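Local coordinates for membrane protein implicated in regulation of membrane protease activity (Corynebacterium glutamicum ATCC 13032, PDB 3CP0) that is of unknown mechanism but, as an NfeD-like soluble domain of a membrane protein, is probably involved in regulating membrane protease activity through partner binding, at residues A[27-32]-A[42-47]. Residues are numbered along the deposited sequence; the frame is centred on the assembly and turned at random.
With ZN (zinc ion), chain B.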
loop_
_atom_site.group_PDB
_atom_site.type_symbol
_atom_site.label_atom_id
_atom_site.label_comp_id
_atom_site.label_asym_id
_atom_site.label_seq_id
_atom_site.Cartn_x
_atom_site.Cartn_y
_atom_site.Cartn_z
ATOM N N HIS A 27 -4.687 6.386 -5.247
ATOM C CA HIS A 27 -5.188 6.713 -3.870
ATOM C C HIS A 27 -4.049 6.697 -2.866
ATOM O O HIS A 27 -3.130 5.853 -2.965
ATOM C CB HIS A 27 -6.173 5.642 -3.360
ATOM C CG HIS A 27 -7.561 5.722 -3.949
ATOM N ND1 HIS A 27 -7.821 6.029 -5.278
ATOM C CD2 HIS A 27 -8.771 5.461 -3.374
ATOM C CE1 HIS A 27 -9.129 5.963 -5.486
ATOM N NE2 HIS A 27 -9.719 5.647 -4.342
ATOM N N ARG A 28 -4.136 7.545 -1.850
ATOM C CA ARG A 28 -3.281 7.370 -0.680
ATOM C C ARG A 28 -3.834 6.296 0.259
ATOM O O ARG A 28 -5.051 5.970 0.237
ATOM C CB ARG A 28 -3.153 8.695 0.025
ATOM C CG ARG A 28 -2.293 9.660 -0.878
ATOM C CD ARG A 28 -2.526 11.028 -0.424
ATOM N NE ARG A 28 -1.790 11.970 -1.267
ATOM C CZ ARG A 28 -2.247 12.465 -2.420
ATOM N NH1 ARG A 28 -3.471 12.116 -2.880
ATOM N NH2 ARG A 28 -1.499 13.327 -3.096
ATOM N N ALA A 29 -2.982 5.799 1.150
ATOM C CA ALA A 29 -3.427 4.792 2.131
ATOM C C ALA A 29 -2.591 4.961 3.393
ATOM O O ALA A 29 -1.426 5.380 3.327
ATOM C CB ALA A 29 -3.247 3.385 1.552
ATOM N N GLU A 30 -3.150 4.495 4.488
ATOM C CA GLU A 30 -2.474 4.613 5.773
ATOM C C GLU A 30 -1.960 3.240 6.192
ATOM O O GLU A 30 -2.691 2.219 6.117
ATOM C CB GLU A 30 -3.480 5.159 6.777
ATOM C CG GLU A 30 -2.887 5.301 8.115
ATOM C CD GLU A 30 -3.839 5.968 9.153
ATOM O OE1 GLU A 30 -5.010 6.338 8.832
ATOM O OE2 GLU A 30 -3.381 6.122 10.293
ATOM N N VAL A 31 -0.675 3.179 6.535
ATOM C CA VAL A 31 -0.076 1.874 6.870
ATOM C C VAL A 31 -0.592 1.392 8.232
ATOM O O VAL A 31 -0.522 2.123 9.232
ATOM C CB VAL A 31 1.456 1.914 6.870
ATOM C CG1 VAL A 31 1.997 0.553 7.351
ATOM C CG2 VAL A 31 2.027 2.290 5.430
ATOM N N LEU A 32 -1.173 0.187 8.255
ATOM C CA LEU A 32 -1.635 -0.421 9.514
ATOM C C LEU A 32 -0.683 -1.445 10.078
ATOM O O LEU A 32 -0.612 -1.594 11.317
ATOM C CB LEU A 32 -3.007 -1.120 9.347
ATOM C CG LEU A 32 -4.116 -0.245 8.784
ATOM C CD1 LEU A 32 -5.381 -1.057 8.624
ATOM C CD2 LEU A 32 -4.368 0.990 9.669
ATOM N N VAL A 42 -2.694 -1.954 4.634
ATOM C CA VAL A 42 -3.011 -0.513 4.656
ATOM C C VAL A 42 -4.518 -0.306 4.727
ATOM O O VAL A 42 -5.293 -1.198 4.367
ATOM C CB VAL A 42 -2.474 0.208 3.372
ATOM C CG1 VAL A 42 -0.943 0.100 3.271
ATOM C CG2 VAL A 42 -3.167 -0.377 2.075
ATOM N N ARG A 43 -4.920 0.895 5.152
ATOM C CA ARG A 43 -6.330 1.321 5.144
ATOM C C ARG A 43 -6.599 2.191 3.902
ATOM O O ARG A 43 -5.997 3.270 3.732
ATOM C CB ARG A 43 -6.667 2.071 6.457
ATOM C CG ARG A 43 -8.044 2.777 6.439
ATOM C CD ARG A 43 -8.591 3.141 7.848
ATOM N NE ARG A 43 -7.544 3.582 8.777
ATOM C CZ ARG A 43 -7.704 3.751 10.088
ATOM N NH1 ARG A 43 -8.877 3.526 10.673
ATOM N NH2 ARG A 43 -6.678 4.155 10.822
ATOM N N LEU A 44 -7.484 1.720 3.032
ATOM C CA LEU A 44 -7.680 2.288 1.694
ATOM C C LEU A 44 -9.222 2.314 1.413
ATOM O O LEU A 44 -9.882 1.250 1.430
ATOM C CB LEU A 44 -6.925 1.384 0.664
ATOM C CG LEU A 44 -7.138 1.697 -0.815
ATOM C CD1 LEU A 44 -6.751 3.151 -1.167
ATOM C CD2 LEU A 44 -6.212 0.694 -1.564
ATOM N N ASP A 45 -9.800 3.509 1.187
ATOM C CA ASP A 45 -11.272 3.655 0.985
ATOM C C ASP A 45 -12.065 2.940 2.107
ATOM O O ASP A 45 -13.069 2.267 1.878
ATOM C CB ASP A 45 -11.718 3.133 -0.397
ATOM C CG ASP A 45 -11.609 4.174 -1.510
ATOM O OD1 ASP A 45 -11.060 5.284 -1.269
ATOM O OD2 ASP A 45 -12.054 3.902 -2.669
ATOM N N GLY A 46 -11.562 3.057 3.326
ATOM C CA GLY A 46 -12.303 2.578 4.484
ATOM C C GLY A 46 -12.175 1.084 4.757
ATOM O O GLY A 46 -12.817 0.551 5.694
ATOM N N SER A 47 -11.387 0.394 3.933
ATOM C CA SER A 47 -11.177 -1.041 4.093
ATOM C C SER A 47 -9.705 -1.384 4.365
ATOM O O SER A 47 -8.822 -0.557 4.136
ATOM C CB SER A 47 -11.642 -1.782 2.836
ATOM O OG SER A 47 -13.061 -1.797 2.723
HETATM ZN ZN ZN B . -11.712 5.369 -3.971
HETATM O O HOH W 1 -12.459 4.483 -5.753
#
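A zinc site bridges the end of an antiparallel hairpin away from its connecting loop, in an OB-type NfeD domain, where H27 and D45 bind the same ion. H27 NE2 and D45 OD2 each lie 2.0 Å from the zinc; D45 OD1 is a longer ligand and a water a further one. The imidazole and carboxylate planes stand 60° apart, and D45 OD1 sits at the ring edge, 3.1 Å from H27 CD2. L44 CD1 touches H27 CB at 3.4 Å, the side chains crossing at about a right angle. D45 is second in the type I' turn from L44 to S47, with positive phi (50°).

E30 and R43 form the hydrogen-bonded pair: R43 N donates to E30 O at 2.8 Å and E30 N to R43 O at 3.2 Å. Their side chains run side by side in the same direction. E30 CG is anti to the backbone N (chi1 179°), and the extended chain beyond it carries OE1 to 3.4 Å from R43 NH2 in the conformer given, a salt bridge whose hydrogen bond is weak, and doubtful because R43 has a second conformer. L32 crosses R43 at about a right angle, CD1 touching R43 CB (4.0 Å). On the other face, A29 CB meets V42 CB at 3.7 Å.

V42 and L44 continue this apolar layer onto W49 of strand 47-53, while V31 packs on V66 of strand 65-72, which pairs with the edge of 28-31 away from 41-44 (backbone bonds A29-V66, H27-V68).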